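Local atomic coordinates of alcohol dehydrogenase, zinc-containing (Thermotoga maritima, PDB entry 1VJ0), a protein that probably catalyses the oxidation of an alcohol or a related redox reaction, as a zinc-binding member of the medium-chain dehydrogenase family. Residues D102-N107 against T159-S165; R255-M260 against E283-L287. All blocks are in the same frame, centred on the assembly; numbering follows the deposited sequence.

The two contacts lie on opposite sides of the chain's centre, their own centres about 41 Å apart, and share no element. Contact 1, largely buried, pairs strands 103-106 and 161-164 in the GroES-like part of the chain, which also carries most of the zinc ligands; backbone hydrogen bonds hold it, and mostly apolar side chains pack on both faces, with Lys163 reaching to a charged end. Contact 2, only partly buried and far from the zinc sites, joins helices 252-262 and 280-287 in the Rossmann-like part. No backbone hydrogen bond crosses there: two arginine-glutamate salt bridges and a leucine wedge do the work. Contact 1 closes along the chain before contact 2 opens.

Contact 1: residues D102-N107 against T159-S165; sequences DLIVWN and TDVLKVS
Strands 103-106 and 161-164 run antiparallel (147°), 4.5 Å apart at closest approach. Ile104-Lys163 (CA-CA 4.4 Å) and Trp106-Val161 (CA-CA 4.3 Å) are non-hydrogen-bonded pairs. Between them Val105 and Leu162 form a hydrogen-bonded pair, N to O 2.9 Å both ways; Val164 N to Leu103 O and Asn107 N to Asp160 O, each 2.9 Å, extend the ladder. Water 2 joins Leu103 N (2.9 Å) to Val164 O (2.7 Å); water 3, Asp160 N (3.0 Å) to Asn107 O (2.8 Å). Beta-branched Ile104, Val105, Val161 and Val164 suit the extended backbone. Ile104 (p, t) sets CB 3.7 Å from CG1 of Val161 (t). On the same face Trp106 (p, chi2 93°) packs its indole against Val47, Ile49 and Ile153, while its CB meets Thr159 CG2 at 3.7 Å. The other face carries Leu103 (m, t), CB 3.7 Å from Val164 CG2, and Val105 (m), CG2 4.2 Å from Leu162 CB and 4.1 Å from Val164 CG1. Where Asp102 precedes strand 103-106, water 1 bridges Asp102 OD2 (2.7 Å) and Lys163 NZ (2.6 Å), charges also salt-bridged to Lys99 and Glu96 respectively. With strand 78-86 flanking 103-106, this is an antiparallel ladder of the GroES-like beta domain of zinc-containing dehydrogenases.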
loop_
_atom_site.group_PDB
_atom_site.type_symbol
_atom_site.label_atom_id
_atom_site.label_comp_id
_atom_site.label_asym_id
_atom_site.label_seq_id
_atom_site.Cartn_x
_atom_site.Cartn_y
_atom_site.Cartn_z
ATOM N N ASP A 102 -9.518 -37.869 -2.350
ATOM C CA ASP A 102 -9.243 -36.569 -1.741
ATOM C C ASP A 102 -10.496 -35.715 -1.592
ATOM O O ASP A 102 -11.339 -35.678 -2.490
ATOM C CB ASP A 102 -8.229 -35.759 -2.547
ATOM C CG ASP A 102 -6.814 -36.324 -2.459
ATOM O OD1 ASP A 102 -6.517 -37.131 -1.561
ATOM O OD2 ASP A 102 -5.925 -36.019 -3.272
ATOM N N LEU A 103 -10.583 -34.988 -0.477
ATOM C CA LEU A 103 -11.646 -33.992 -0.277
ATOM C C LEU A 103 -11.098 -32.696 -0.762
ATOM O O LEU A 103 -9.926 -32.374 -0.508
ATOM C CB LEU A 103 -12.074 -33.895 1.189
ATOM C CG LEU A 103 -12.574 -35.207 1.812
ATOM C CD1 LEU A 103 -12.828 -35.056 3.285
ATOM C CD2 LEU A 103 -13.833 -35.717 1.126
ATOM N N ILE A 104 -11.930 -31.958 -1.487
ATOM C CA ILE A 104 -11.544 -30.678 -2.036
ATOM C C ILE A 104 -12.632 -29.636 -1.977
ATOM O O ILE A 104 -13.835 -29.943 -1.911
ATOM C CB ILE A 104 -11.057 -30.847 -3.516
ATOM C CG1 ILE A 104 -12.193 -31.310 -4.449
ATOM C CG2 ILE A 104 -9.890 -31.779 -3.544
ATOM C CD1 ILE A 104 -11.848 -31.150 -5.968
ATOM N N VAL A 105 -12.188 -28.386 -2.009
ATOM C CA VAL A 105 -13.021 -27.283 -2.381
ATOM C C VAL A 105 -12.294 -26.533 -3.511
ATOM O O VAL A 105 -11.121 -26.798 -3.801
ATOM C CB VAL A 105 -13.348 -26.340 -1.208
ATOM C CG1 VAL A 105 -14.186 -27.049 -0.210
ATOM C CG2 VAL A 105 -12.065 -25.801 -0.533
ATOM N N TRP A 106 -13.021 -25.648 -4.188
ATOM C CA TRP A 106 -12.491 -25.005 -5.355
ATOM C C TRP A 106 -13.099 -23.647 -5.576
ATOM O O TRP A 106 -14.217 -23.327 -5.119
ATOM C CB TRP A 106 -12.701 -25.877 -6.622
ATOM C CG TRP A 106 -14.138 -26.203 -6.912
ATOM C CD1 TRP A 106 -14.984 -25.500 -7.730
ATOM C CD2 TRP A 106 -14.916 -27.307 -6.404
ATOM N NE1 TRP A 106 -16.220 -26.088 -7.749
ATOM C CE2 TRP A 106 -16.214 -27.190 -6.939
ATOM C CE3 TRP A 106 -14.647 -28.367 -5.549
ATOM C CZ2 TRP A 106 -17.233 -28.094 -6.650
ATOM C CZ3 TRP A 106 -15.666 -29.264 -5.246
ATOM C CH2 TRP A 106 -16.947 -29.119 -5.802
ATOM N N ASN A 107 -12.355 -22.833 -6.295
ATOM C CA ASN A 107 -12.867 -21.514 -6.720
ATOM C C ASN A 107 -13.884 -21.740 -7.869
ATOM O O ASN A 107 -13.576 -22.357 -8.900
ATOM C CB ASN A 107 -11.671 -20.609 -7.161
ATOM C CG ASN A 107 -12.069 -19.174 -7.516
ATOM O OD1 ASN A 107 -13.260 -18.834 -7.649
ATOM N ND2 ASN A 107 -11.047 -18.310 -7.665
ATOM N N THR A 159 -9.254 -24.996 -13.073
ATOM C CA THR A 159 -9.821 -24.725 -11.777
ATOM C C THR A 159 -8.759 -24.672 -10.636
ATOM O O THR A 159 -7.910 -25.589 -10.460
ATOM C CB THR A 159 -10.816 -25.843 -11.388
ATOM O OG1 THR A 159 -11.774 -26.059 -12.430
ATOM C CG2 THR A 159 -11.602 -25.454 -10.139
ATOM N N ASP A 160 -8.887 -23.639 -9.815
ATOM C CA ASP A 160 -8.117 -23.569 -8.572
ATOM C C ASP A 160 -8.776 -24.394 -7.481
ATOM O O ASP A 160 -9.918 -24.175 -7.076
ATOM C CB ASP A 160 -7.911 -22.120 -8.153
ATOM C CG ASP A 160 -7.187 -21.308 -9.243
ATOM O OD1 ASP A 160 -6.208 -21.792 -9.844
ATOM O OD2 ASP A 160 -7.585 -20.208 -9.606
ATOM N N VAL A 161 -7.998 -25.362 -6.992
ATOM C CA VAL A 161 -8.470 -26.334 -6.040
ATOM C C VAL A 161 -7.615 -26.261 -4.783
ATOM O O VAL A 161 -6.393 -25.981 -4.819
ATOM C CB VAL A 161 -8.382 -27.751 -6.667
ATOM C CG1 VAL A 161 -8.875 -28.797 -5.695
ATOM C CG2 VAL A 161 -9.184 -27.804 -7.994
ATOM N N LEU A 162 -8.255 -26.586 -3.663
ATOM C CA LEU A 162 -7.575 -26.769 -2.395
ATOM C C LEU A 162 -8.093 -28.078 -1.748
ATOM O O LEU A 162 -9.283 -28.229 -1.584
ATOM C CB LEU A 162 -7.939 -25.597 -1.506
ATOM C CG LEU A 162 -7.037 -25.100 -0.398
ATOM C CD1 LEU A 162 -5.616 -24.847 -0.913
ATOM C CD2 LEU A 162 -7.609 -23.806 0.233
ATOM N N LYS A 163 -7.168 -28.991 -1.438
ATOM C CA LYS A 163 -7.399 -30.179 -0.652
ATOM C C LYS A 163 -7.712 -29.780 0.774
ATOM O O LYS A 163 -7.041 -28.903 1.338
ATOM C CB LYS A 163 -6.139 -31.034 -0.546
ATOM C CG LYS A 163 -6.015 -32.118 -1.510
ATOM C CD LYS A 163 -4.653 -32.819 -1.384
ATOM C CE LYS A 163 -4.680 -33.864 -0.291
ATOM N NZ LYS A 163 -3.304 -34.511 -0.217
ATOM N N VAL A 164 -8.699 -30.460 1.350
ATOM C CA VAL A 164 -9.070 -30.270 2.737
ATOM C C VAL A 164 -9.062 -31.627 3.408
ATOM O O VAL A 164 -8.763 -32.655 2.774
ATOM C CB VAL A 164 -10.434 -29.558 2.890
ATOM C CG1 VAL A 164 -10.394 -28.152 2.337
ATOM C CG2 VAL A 164 -11.572 -30.381 2.258
ATOM N N SER A 165 -9.348 -31.670 4.708
ATOM C CA SER A 165 -9.323 -32.928 5.439
ATOM C C SER A 165 -10.686 -33.310 5.992
ATOM O O SER A 165 -11.645 -32.542 5.911
ATOM C CB SER A 165 -8.364 -32.821 6.594
ATOM O OG SER A 165 -8.985 -32.143 7.667
HETATM O O HOH W 1 -3.405 -35.915 -2.442
HETATM O O HOH W 2 -8.256 -34.838 1.230
HETATM O O HOH W 3 -11.208 -21.778 -10.282
#

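Contact 2: residues R255-M260 against E283-L287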
loop_
_atom_site.group_PDB
_atom_site.type_symbol
_atom_site.label_atom_id
_atom_site.label_comp_id
_atom_site.label_asym_id
_atom_site.label_seq_id
_atom_site.Cartn_x
_atom_site.Cartn_y
_atom_site.Cartn_z
ATOM N N ARG A 255 -28.981 5.668 15.740
ATOM C CA ARG A 255 -27.912 4.767 15.358
ATOM C C ARG A 255 -26.597 5.535 15.169
ATOM O O ARG A 255 -25.518 5.039 15.475
ATOM C CB ARG A 255 -28.276 4.041 14.095
ATOM C CG ARG A 255 -29.469 3.112 14.334
ATOM C CD ARG A 255 -29.654 2.146 13.207
ATOM N NE ARG A 255 -30.053 2.741 11.921
ATOM C CZ ARG A 255 -31.296 3.103 11.583
ATOM N NH1 ARG A 255 -32.289 3.073 12.445
ATOM N NH2 ARG A 255 -31.557 3.572 10.352
ATOM N N ARG A 256 -26.693 6.744 14.653
ATOM C CA ARG A 256 -25.510 7.535 14.468
ATOM C C ARG A 256 -24.899 7.926 15.818
ATOM O O ARG A 256 -23.680 7.830 16.002
ATOM C CB ARG A 256 -25.843 8.748 13.662
ATOM C CG ARG A 256 -24.662 9.535 13.277
ATOM C CD ARG A 256 -25.006 10.701 12.409
ATOM N NE ARG A 256 -24.024 11.741 12.666
ATOM C CZ ARG A 256 -23.595 12.628 11.766
ATOM N NH1 ARG A 256 -24.075 12.629 10.513
ATOM N NH2 ARG A 256 -22.677 13.529 12.125
ATOM N N LYS A 257 -25.754 8.306 16.759
ATOM C CA LYS A 257 -25.307 8.589 18.124
ATOM C C LYS A 257 -24.594 7.393 18.759
ATOM O O LYS A 257 -23.546 7.571 19.361
ATOM C CB LYS A 257 -26.470 9.043 19.006
ATOM C CG LYS A 257 -26.116 9.180 20.526
ATOM N N ALA A 258 -25.154 6.196 18.598
ATOM C CA ALA A 258 -24.553 4.999 19.116
ATOM C C ALA A 258 -23.160 4.791 18.552
ATOM O O ALA A 258 -22.241 4.460 19.292
ATOM C CB ALA A 258 -25.405 3.785 18.835
ATOM N N ILE A 259 -22.998 4.956 17.251
ATOM C CA ILE A 259 -21.696 4.784 16.643
ATOM C C ILE A 259 -20.765 5.912 17.053
ATOM O O ILE A 259 -19.608 5.681 17.315
ATOM C CB ILE A 259 -21.828 4.645 15.104
ATOM C CG1 ILE A 259 -22.220 3.222 14.732
ATOM C CG2 ILE A 259 -20.520 4.805 14.423
ATOM C CD1 ILE A 259 -23.564 2.969 14.625
ATOM N N MET A 260 -21.258 7.145 17.079
ATOM C CA MET A 260 -20.428 8.268 17.518
ATOM C C MET A 260 -19.922 8.066 18.970
ATOM O O MET A 260 -18.767 8.336 19.255
ATOM C CB MET A 260 -21.189 9.595 17.376
ATOM C CG MET A 260 -21.444 10.097 15.955
ATOM S SD MET A 260 -19.988 10.083 14.879
ATOM C CE MET A 260 -20.608 10.038 13.168
ATOM N N GLU A 283 -27.517 6.049 4.715
ATOM C CA GLU A 283 -27.157 5.982 6.155
ATOM C C GLU A 283 -25.656 5.757 6.435
ATOM O O GLU A 283 -25.054 6.457 7.239
ATOM C CB GLU A 283 -27.981 4.912 6.846
ATOM C CG GLU A 283 -27.374 4.549 8.178
ATOM C CD GLU A 283 -28.261 3.712 9.057
ATOM O OE1 GLU A 283 -29.114 2.943 8.528
ATOM O OE2 GLU A 283 -28.061 3.837 10.298
ATOM N N GLY A 284 -25.050 4.814 5.750
ATOM C CA GLY A 284 -23.652 4.518 5.941
ATOM C C GLY A 284 -22.749 5.728 5.793
ATOM O O GLY A 284 -21.820 5.899 6.579
ATOM N N SER A 285 -23.023 6.561 4.788
ATOM C CA SER A 285 -22.193 7.747 4.498
ATOM C C SER A 285 -22.168 8.670 5.693
ATOM O O SER A 285 -21.133 9.235 6.043
ATOM C CB SER A 285 -22.740 8.483 3.255
ATOM O OG SER A 285 -22.620 7.701 2.061
ATOM N N GLU A 286 -23.292 8.771 6.387
ATOM C CA GLU A 286 -23.370 9.617 7.568
ATOM C C GLU A 286 -22.734 9.008 8.815
ATOM O O GLU A 286 -22.550 9.709 9.789
ATOM C CB GLU A 286 -24.826 9.994 7.870
ATOM C CG GLU A 286 -25.567 10.739 6.724
ATOM C CD GLU A 286 -25.158 12.192 6.510
ATOM O OE1 GLU A 286 -24.210 12.688 7.139
ATOM O OE2 GLU A 286 -25.827 12.881 5.688
ATOM N N LEU A 287 -22.469 7.705 8.814
ATOM C CA LEU A 287 -21.804 7.039 9.922
ATOM C C LEU A 287 -20.281 7.000 9.790
ATOM O O LEU A 287 -19.582 6.632 10.769
ATOM C CB LEU A 287 -22.283 5.582 10.037
ATOM C CG LEU A 287 -23.770 5.373 10.333
ATOM C CD1 LEU A 287 -24.044 3.891 10.345
ATOM C CD2 LEU A 287 -24.154 6.058 11.650
#
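This is a helix-helix contact in the Rossmann-like part of the chain, where helices 252-262 and 280-287 lie beside the parallel sheet. Their short axes approach to 10.3 Å and run 32° apart in direction, so long side chains span much of the gap. Leu287 (m, t) fills it best: CD2 lies 3.5 Å from Arg256 CA and 4.3 Å from Ile259 CD1. Ile259 also rests on Leu245, and Leu287 on Ile226, so these apolar residues suit the side turned to the sheet. Arg255 meets the carboxylate of Glu283 in a two-pronged salt bridge at the guanidinium edge, NE to OE2 at 2.8 Å and NH2 to OE1 at 3.1 Å; Arg255 NH1 is taken by Thr250. Arginine suits this site because its planar end can offer two parallel N-H groups to one carboxylate. A longer salt bridge, Arg256 NH1 to Glu286 OE1 at 3.4 Å, joins partly exposed residues, whereas Leu287 and Ile259 are buried; Glu286 OE2 goes to Trp313. Met260 adds its flexible end, CE 3.9 Å from Glu286 O. Helix 252-262 links parallel strands 243-246 and 268-273, and helix 280-287 links 268-273 to 292-296, as in the beta-alpha-beta units of a Rossmann-type dinucleotide-binding domain.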